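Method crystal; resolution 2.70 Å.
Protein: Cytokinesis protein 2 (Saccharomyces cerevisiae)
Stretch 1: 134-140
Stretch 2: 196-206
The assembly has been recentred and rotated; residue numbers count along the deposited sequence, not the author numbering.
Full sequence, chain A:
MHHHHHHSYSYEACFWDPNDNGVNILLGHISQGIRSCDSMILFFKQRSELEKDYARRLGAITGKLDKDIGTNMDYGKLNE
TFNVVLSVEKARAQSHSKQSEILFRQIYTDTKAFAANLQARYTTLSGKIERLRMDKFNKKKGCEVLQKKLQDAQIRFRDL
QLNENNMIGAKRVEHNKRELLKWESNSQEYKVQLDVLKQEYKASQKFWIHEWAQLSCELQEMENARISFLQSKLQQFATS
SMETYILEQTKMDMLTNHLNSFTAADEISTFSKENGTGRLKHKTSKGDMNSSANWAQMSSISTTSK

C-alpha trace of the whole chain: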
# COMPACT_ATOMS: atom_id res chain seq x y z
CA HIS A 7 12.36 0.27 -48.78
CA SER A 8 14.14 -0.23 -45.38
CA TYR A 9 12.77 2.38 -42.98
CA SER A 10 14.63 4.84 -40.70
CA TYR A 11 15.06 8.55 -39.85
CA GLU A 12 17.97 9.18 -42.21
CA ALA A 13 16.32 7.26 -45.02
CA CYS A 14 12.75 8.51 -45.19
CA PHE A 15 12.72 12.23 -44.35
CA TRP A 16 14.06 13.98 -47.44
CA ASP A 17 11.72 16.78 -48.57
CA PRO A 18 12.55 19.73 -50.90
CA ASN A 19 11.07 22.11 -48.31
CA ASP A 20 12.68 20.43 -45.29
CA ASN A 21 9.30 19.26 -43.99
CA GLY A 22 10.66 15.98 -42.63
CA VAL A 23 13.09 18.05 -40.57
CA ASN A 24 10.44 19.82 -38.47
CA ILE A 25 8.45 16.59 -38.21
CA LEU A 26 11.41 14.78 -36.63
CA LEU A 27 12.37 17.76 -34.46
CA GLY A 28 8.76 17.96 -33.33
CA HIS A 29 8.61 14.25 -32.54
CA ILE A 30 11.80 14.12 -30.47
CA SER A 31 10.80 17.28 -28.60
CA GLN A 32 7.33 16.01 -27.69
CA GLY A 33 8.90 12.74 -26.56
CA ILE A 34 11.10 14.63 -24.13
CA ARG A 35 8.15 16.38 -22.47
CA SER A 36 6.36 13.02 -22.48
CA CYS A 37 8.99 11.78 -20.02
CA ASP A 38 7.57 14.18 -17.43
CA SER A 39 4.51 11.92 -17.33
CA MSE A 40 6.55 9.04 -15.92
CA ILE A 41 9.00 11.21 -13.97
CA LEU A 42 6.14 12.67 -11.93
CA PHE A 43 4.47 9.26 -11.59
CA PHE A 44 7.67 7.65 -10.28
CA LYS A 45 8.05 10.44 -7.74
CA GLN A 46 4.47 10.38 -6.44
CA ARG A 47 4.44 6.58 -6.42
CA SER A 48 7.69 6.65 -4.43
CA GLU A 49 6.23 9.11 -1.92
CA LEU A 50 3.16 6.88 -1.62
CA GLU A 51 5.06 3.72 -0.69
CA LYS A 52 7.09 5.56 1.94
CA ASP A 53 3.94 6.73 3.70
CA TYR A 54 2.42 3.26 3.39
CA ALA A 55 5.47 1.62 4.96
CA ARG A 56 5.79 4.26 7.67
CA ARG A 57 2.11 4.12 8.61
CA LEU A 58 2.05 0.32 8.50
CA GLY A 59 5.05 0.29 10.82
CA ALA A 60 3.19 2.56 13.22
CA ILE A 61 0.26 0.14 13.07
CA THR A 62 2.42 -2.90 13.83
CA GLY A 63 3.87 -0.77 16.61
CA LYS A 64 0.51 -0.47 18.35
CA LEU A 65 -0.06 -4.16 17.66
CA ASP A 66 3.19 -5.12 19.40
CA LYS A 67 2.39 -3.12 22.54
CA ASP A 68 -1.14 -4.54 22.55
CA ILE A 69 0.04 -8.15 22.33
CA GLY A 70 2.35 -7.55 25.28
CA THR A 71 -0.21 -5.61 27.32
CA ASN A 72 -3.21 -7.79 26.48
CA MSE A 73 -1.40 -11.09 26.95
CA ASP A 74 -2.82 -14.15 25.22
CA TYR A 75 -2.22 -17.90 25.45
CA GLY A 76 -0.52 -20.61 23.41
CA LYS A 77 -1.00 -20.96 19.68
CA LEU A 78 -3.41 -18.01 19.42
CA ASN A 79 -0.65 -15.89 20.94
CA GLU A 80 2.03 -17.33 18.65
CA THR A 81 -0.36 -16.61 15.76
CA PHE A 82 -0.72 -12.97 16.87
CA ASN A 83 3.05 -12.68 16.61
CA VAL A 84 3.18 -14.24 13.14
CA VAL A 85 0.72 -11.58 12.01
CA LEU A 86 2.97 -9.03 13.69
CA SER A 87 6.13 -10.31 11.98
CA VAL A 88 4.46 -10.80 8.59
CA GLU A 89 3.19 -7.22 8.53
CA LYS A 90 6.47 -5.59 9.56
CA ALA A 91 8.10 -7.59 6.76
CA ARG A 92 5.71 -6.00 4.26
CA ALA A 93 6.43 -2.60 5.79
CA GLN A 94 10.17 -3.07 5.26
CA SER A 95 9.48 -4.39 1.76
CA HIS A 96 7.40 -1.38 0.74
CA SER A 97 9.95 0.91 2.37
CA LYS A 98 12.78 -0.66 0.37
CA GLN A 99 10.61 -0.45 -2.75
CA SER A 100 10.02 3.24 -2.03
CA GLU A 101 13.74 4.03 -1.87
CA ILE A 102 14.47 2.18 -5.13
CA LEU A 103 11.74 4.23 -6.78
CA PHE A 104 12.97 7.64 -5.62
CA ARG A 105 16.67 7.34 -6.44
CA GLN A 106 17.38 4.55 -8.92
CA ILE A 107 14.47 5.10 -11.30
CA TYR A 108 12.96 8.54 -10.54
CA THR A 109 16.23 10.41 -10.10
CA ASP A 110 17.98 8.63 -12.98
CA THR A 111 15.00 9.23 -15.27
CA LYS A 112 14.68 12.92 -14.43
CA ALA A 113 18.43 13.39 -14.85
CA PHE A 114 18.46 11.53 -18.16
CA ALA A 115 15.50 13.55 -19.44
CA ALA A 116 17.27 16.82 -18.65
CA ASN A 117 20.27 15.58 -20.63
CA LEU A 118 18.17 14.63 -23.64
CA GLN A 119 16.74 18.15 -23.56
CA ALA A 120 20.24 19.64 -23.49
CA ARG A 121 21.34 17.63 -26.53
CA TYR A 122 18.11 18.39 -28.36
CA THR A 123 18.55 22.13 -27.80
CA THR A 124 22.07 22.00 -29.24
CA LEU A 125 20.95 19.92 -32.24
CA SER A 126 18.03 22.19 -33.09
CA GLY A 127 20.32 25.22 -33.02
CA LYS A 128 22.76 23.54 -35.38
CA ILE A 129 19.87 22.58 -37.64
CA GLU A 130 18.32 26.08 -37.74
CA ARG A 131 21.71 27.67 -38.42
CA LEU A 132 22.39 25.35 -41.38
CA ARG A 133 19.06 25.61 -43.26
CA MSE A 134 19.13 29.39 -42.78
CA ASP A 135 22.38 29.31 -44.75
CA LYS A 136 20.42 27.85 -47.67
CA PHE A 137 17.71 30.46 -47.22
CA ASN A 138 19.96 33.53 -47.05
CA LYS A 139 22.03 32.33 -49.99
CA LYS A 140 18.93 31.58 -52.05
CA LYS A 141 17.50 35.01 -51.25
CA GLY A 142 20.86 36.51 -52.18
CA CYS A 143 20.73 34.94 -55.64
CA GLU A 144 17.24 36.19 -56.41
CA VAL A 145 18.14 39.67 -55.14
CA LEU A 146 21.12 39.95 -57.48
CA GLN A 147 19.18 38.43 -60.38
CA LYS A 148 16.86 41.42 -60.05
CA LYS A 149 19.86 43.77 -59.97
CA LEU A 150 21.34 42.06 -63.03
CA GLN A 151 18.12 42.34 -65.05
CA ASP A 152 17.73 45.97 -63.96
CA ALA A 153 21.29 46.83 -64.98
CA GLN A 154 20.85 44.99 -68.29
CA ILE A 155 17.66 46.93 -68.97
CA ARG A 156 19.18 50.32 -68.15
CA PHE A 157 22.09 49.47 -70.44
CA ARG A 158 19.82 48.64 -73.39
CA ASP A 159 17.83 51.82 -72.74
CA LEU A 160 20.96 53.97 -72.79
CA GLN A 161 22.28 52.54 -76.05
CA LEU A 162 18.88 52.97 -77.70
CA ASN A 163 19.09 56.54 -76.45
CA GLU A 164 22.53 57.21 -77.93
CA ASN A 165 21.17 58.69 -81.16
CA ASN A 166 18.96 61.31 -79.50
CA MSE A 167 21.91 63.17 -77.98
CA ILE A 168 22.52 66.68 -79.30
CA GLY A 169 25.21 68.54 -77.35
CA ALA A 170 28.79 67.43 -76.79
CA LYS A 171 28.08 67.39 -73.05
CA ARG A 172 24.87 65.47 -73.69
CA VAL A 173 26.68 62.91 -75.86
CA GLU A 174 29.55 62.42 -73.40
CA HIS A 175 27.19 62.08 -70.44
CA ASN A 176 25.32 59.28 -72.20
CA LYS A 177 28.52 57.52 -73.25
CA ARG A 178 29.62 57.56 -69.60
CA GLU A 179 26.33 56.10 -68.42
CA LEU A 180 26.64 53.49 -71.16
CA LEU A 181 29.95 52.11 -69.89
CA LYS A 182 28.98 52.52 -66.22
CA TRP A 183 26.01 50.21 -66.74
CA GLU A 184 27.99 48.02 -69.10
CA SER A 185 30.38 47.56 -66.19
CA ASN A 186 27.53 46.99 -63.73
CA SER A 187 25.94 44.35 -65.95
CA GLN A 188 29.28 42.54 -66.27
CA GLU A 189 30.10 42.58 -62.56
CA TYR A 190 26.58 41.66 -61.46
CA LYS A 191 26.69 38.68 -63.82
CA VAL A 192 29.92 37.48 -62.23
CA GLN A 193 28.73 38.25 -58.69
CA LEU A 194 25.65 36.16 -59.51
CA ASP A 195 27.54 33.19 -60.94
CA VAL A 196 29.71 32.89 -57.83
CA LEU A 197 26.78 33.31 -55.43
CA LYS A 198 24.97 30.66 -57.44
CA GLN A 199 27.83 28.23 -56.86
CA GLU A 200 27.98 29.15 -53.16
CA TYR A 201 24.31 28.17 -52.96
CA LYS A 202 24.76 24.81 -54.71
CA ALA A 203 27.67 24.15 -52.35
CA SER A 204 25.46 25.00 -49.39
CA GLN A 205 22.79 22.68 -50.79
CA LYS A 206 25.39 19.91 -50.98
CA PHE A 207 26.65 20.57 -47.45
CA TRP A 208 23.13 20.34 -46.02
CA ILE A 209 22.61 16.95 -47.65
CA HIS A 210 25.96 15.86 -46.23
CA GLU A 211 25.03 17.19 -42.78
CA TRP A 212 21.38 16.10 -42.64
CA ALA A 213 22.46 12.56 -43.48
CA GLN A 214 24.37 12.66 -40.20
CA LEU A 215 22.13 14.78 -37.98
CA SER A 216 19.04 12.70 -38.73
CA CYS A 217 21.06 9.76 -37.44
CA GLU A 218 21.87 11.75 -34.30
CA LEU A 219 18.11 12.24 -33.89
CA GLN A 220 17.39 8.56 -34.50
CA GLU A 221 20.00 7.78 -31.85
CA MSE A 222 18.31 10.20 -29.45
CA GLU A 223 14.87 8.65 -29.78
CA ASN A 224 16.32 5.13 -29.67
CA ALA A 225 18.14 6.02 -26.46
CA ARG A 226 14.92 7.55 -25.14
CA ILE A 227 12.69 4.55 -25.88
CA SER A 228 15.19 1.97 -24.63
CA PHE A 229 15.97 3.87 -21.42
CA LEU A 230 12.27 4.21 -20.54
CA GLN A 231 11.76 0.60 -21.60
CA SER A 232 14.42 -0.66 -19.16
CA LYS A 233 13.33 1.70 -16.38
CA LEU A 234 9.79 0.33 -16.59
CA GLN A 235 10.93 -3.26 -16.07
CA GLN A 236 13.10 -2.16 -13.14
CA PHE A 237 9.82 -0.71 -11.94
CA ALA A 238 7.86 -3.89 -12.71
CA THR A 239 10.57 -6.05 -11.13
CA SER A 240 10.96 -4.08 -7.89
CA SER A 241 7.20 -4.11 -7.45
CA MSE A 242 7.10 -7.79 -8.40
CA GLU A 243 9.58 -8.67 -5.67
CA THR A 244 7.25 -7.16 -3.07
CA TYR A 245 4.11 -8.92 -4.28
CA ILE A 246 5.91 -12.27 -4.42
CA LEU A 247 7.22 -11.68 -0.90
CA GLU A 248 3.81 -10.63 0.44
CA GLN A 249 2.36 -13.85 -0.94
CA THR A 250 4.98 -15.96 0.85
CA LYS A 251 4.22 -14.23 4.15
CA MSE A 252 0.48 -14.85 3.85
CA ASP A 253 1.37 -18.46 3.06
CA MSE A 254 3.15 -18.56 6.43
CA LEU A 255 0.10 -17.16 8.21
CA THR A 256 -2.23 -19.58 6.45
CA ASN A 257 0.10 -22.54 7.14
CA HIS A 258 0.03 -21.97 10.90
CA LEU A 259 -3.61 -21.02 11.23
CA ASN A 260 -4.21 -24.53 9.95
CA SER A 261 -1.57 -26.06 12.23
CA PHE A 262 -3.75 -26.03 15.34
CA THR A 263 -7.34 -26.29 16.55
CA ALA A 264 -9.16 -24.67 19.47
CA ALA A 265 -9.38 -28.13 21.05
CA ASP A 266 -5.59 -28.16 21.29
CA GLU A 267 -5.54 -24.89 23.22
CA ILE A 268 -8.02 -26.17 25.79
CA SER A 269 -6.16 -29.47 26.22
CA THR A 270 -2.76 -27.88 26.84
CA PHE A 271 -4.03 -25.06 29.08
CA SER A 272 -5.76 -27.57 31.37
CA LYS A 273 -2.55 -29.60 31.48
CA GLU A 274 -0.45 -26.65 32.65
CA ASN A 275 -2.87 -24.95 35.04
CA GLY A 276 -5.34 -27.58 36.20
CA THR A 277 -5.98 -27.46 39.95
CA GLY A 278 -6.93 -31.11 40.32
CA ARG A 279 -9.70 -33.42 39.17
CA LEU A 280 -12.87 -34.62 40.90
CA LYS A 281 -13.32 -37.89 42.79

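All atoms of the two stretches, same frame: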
# COMPACT_ATOMS: atom_id res chain seq x y z
N MSE A 134 19.18 27.96 -42.54
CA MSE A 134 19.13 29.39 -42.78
C MSE A 134 20.19 29.78 -43.80
O MSE A 134 20.00 30.72 -44.58
CB MSE A 134 19.32 30.15 -41.48
CG MSE A 134 18.07 30.26 -40.62
SE MSE A 134 16.53 30.93 -41.62
CE MSE A 134 15.57 29.25 -41.85
N ASP A 135 21.30 29.05 -43.80
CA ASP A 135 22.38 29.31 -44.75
C ASP A 135 21.91 29.06 -46.18
O ASP A 135 22.36 29.73 -47.11
CB ASP A 135 23.60 28.45 -44.42
CG ASP A 135 24.83 28.85 -45.23
OD1 ASP A 135 25.53 29.79 -44.81
OD2 ASP A 135 25.09 28.22 -46.28
N LYS A 136 21.01 28.10 -46.36
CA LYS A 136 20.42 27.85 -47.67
C LYS A 136 19.44 28.95 -48.03
O LYS A 136 19.35 29.36 -49.19
CB LYS A 136 19.71 26.50 -47.72
CG LYS A 136 20.60 25.29 -47.54
CD LYS A 136 19.97 24.04 -48.15
CE LYS A 136 18.56 23.82 -47.64
NZ LYS A 136 17.89 22.68 -48.35
N PHE A 137 18.71 29.43 -47.03
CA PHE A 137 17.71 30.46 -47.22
C PHE A 137 18.35 31.79 -47.63
O PHE A 137 18.00 32.36 -48.67
CB PHE A 137 16.88 30.65 -45.95
CG PHE A 137 15.69 31.54 -46.13
CD1 PHE A 137 14.52 31.06 -46.69
CD2 PHE A 137 15.73 32.87 -45.72
CE1 PHE A 137 13.42 31.88 -46.86
CE2 PHE A 137 14.63 33.69 -45.88
CZ PHE A 137 13.47 33.20 -46.45
N ASN A 138 19.27 32.27 -46.80
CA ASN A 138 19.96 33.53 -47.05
C ASN A 138 20.68 33.55 -48.40
O ASN A 138 20.65 34.55 -49.11
CB ASN A 138 20.96 33.83 -45.93
CG ASN A 138 20.29 33.94 -44.57
OD1 ASN A 138 20.73 33.33 -43.60
ND2 ASN A 138 19.22 34.72 -44.50
N LYS A 139 21.31 32.43 -48.73
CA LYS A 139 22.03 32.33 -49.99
C LYS A 139 21.08 32.27 -51.18
O LYS A 139 21.38 32.81 -52.24
CB LYS A 139 22.95 31.10 -49.97
CG LYS A 139 24.36 31.42 -49.52
CD LYS A 139 25.03 30.23 -48.88
CE LYS A 139 26.36 30.63 -48.26
NZ LYS A 139 27.00 29.50 -47.54
N LYS A 140 19.93 31.63 -50.99
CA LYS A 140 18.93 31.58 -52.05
C LYS A 140 18.31 32.96 -52.27
O LYS A 140 18.10 33.38 -53.41
CB LYS A 140 17.84 30.57 -51.72
CG LYS A 140 16.79 30.41 -52.81
CD LYS A 140 15.72 29.41 -52.43
CE LYS A 140 14.70 29.25 -53.54
NZ LYS A 140 13.74 28.14 -53.26
N VAL A 196 29.00 33.38 -59.00
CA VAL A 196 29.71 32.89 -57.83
C VAL A 196 28.73 32.60 -56.69
O VAL A 196 28.84 31.57 -56.02
CB VAL A 196 30.81 33.88 -57.36
CG1 VAL A 196 30.26 35.29 -57.23
CG2 VAL A 196 31.42 33.42 -56.05
N LEU A 197 27.77 33.49 -56.49
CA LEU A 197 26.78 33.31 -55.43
C LEU A 197 25.87 32.14 -55.75
O LEU A 197 25.32 31.50 -54.85
CB LEU A 197 25.97 34.59 -55.23
CG LEU A 197 25.08 34.64 -53.98
CD1 LEU A 197 25.76 33.95 -52.79
CD2 LEU A 197 24.73 36.07 -53.64
N LYS A 198 25.70 31.85 -57.04
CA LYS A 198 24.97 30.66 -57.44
C LYS A 198 25.73 29.43 -56.98
O LYS A 198 25.15 28.52 -56.39
CB LYS A 198 24.76 30.61 -58.96
CG LYS A 198 23.46 31.24 -59.44
CD LYS A 198 23.25 30.98 -60.92
CE LYS A 198 21.91 31.51 -61.41
NZ LYS A 198 21.68 31.15 -62.84
N GLN A 199 27.04 29.41 -57.21
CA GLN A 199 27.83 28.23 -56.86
C GLN A 199 27.97 28.08 -55.34
O GLN A 199 28.06 26.96 -54.84
CB GLN A 199 29.20 28.29 -57.54
CG GLN A 199 29.53 27.03 -58.34
CD GLN A 199 28.74 26.93 -59.63
OE1 GLN A 199 28.54 27.93 -60.33
NE2 GLN A 199 28.27 25.73 -59.96
N GLU A 200 27.96 29.19 -54.62
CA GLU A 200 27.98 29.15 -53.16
C GLU A 200 26.72 28.48 -52.63
O GLU A 200 26.75 27.77 -51.63
CB GLU A 200 28.09 30.56 -52.57
CG GLU A 200 29.50 31.12 -52.59
CD GLU A 200 29.59 32.45 -51.87
OE1 GLU A 200 28.59 32.86 -51.23
OE2 GLU A 200 30.65 33.10 -51.95
N TYR A 201 25.61 28.72 -53.33
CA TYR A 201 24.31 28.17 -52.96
C TYR A 201 24.24 26.67 -53.22
O TYR A 201 23.76 25.91 -52.38
CB TYR A 201 23.21 28.91 -53.72
CG TYR A 201 21.83 28.34 -53.54
CD1 TYR A 201 21.21 28.36 -52.29
CD2 TYR A 201 21.13 27.81 -54.61
CE1 TYR A 201 19.95 27.84 -52.13
CE2 TYR A 201 19.87 27.30 -54.45
CZ TYR A 201 19.28 27.32 -53.21
OH TYR A 201 18.01 26.81 -53.06
N LYS A 202 24.72 26.23 -54.38
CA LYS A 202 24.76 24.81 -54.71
C LYS A 202 25.71 24.06 -53.78
O LYS A 202 25.49 22.89 -53.48
CB LYS A 202 25.15 24.60 -56.17
CG LYS A 202 24.60 25.67 -57.10
CD LYS A 202 24.60 25.26 -58.57
CE LYS A 202 23.71 26.20 -59.38
NZ LYS A 202 24.12 26.31 -60.80
N ALA A 203 26.77 24.73 -53.34
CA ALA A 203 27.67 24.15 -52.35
C ALA A 203 26.96 23.99 -51.02
O ALA A 203 27.08 22.96 -50.35
CB ALA A 203 28.91 25.01 -52.19
N SER A 204 26.20 25.01 -50.64
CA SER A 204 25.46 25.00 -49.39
C SER A 204 24.34 23.96 -49.42
O SER A 204 24.00 23.38 -48.39
CB SER A 204 24.87 26.39 -49.11
OG SER A 204 24.30 26.44 -47.81
N GLN A 205 23.79 23.73 -50.60
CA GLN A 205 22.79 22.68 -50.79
C GLN A 205 23.44 21.31 -50.58
O GLN A 205 22.84 20.41 -50.00
CB GLN A 205 22.15 22.76 -52.18
CG GLN A 205 21.10 23.85 -52.33
CD GLN A 205 20.55 23.94 -53.76
OE1 GLN A 205 21.30 23.78 -54.73
NE2 GLN A 205 19.26 24.19 -53.88
N LYS A 206 24.67 21.18 -51.07
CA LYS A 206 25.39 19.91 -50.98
C LYS A 206 25.85 19.64 -49.56
O LYS A 206 25.90 18.48 -49.12
CB LYS A 206 26.59 19.92 -51.93
O HOH W 1 19.58 20.65 -50.28
O HOH W 2 28.24 27.62 -49.47

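Two nearly antiparallel helices, crossing at -161° with axes 9.3 Å apart at closest approach, pack here through the aliphatic parts of lysines and a tyrosine ring, with a salt-bridged Asp-135/Lys-139 pair that also engages Ser-204 of the other helix. The case illustrates how a long polar side chain can serve as a knob. Lys-139 points toward the partner helix and sits in a hole formed by Leu-197, Glu-200, Tyr-201 and Ser-204. Its methylenes supply the packing: Lys-139 CD lies 3.9 Å from Ser-204 CB, and Lys-139 CB lies 4.0 Å from Tyr-201 CD1, at the ring edge.

The extended chain then carries its ammonium to Asp-135, one turn earlier, where Lys-139 NZ and Asp-135 OD2 form a salt bridge at 2.6 Å. The same carboxylate oxygen accepts a very short hydrogen bond from Ser-204 OG (2.5 Å to Asp-135 OD2). Serine suits this place because its small side chain, directed at the other helix, allows close approach while offering a donor. The oxygen of water 2 bridges the two stretches, accepting from Lys-139 NZ (3.0 Å) and donating to Glu-200 O (2.6 Å).

Tyr-201 CE1 approaches Lys-136 O at 3.4 Å and Lys-140 CB at 3.5 Å, so the flat ring fills space beside the backbone. In all, 418 Å² is buried, a modest area.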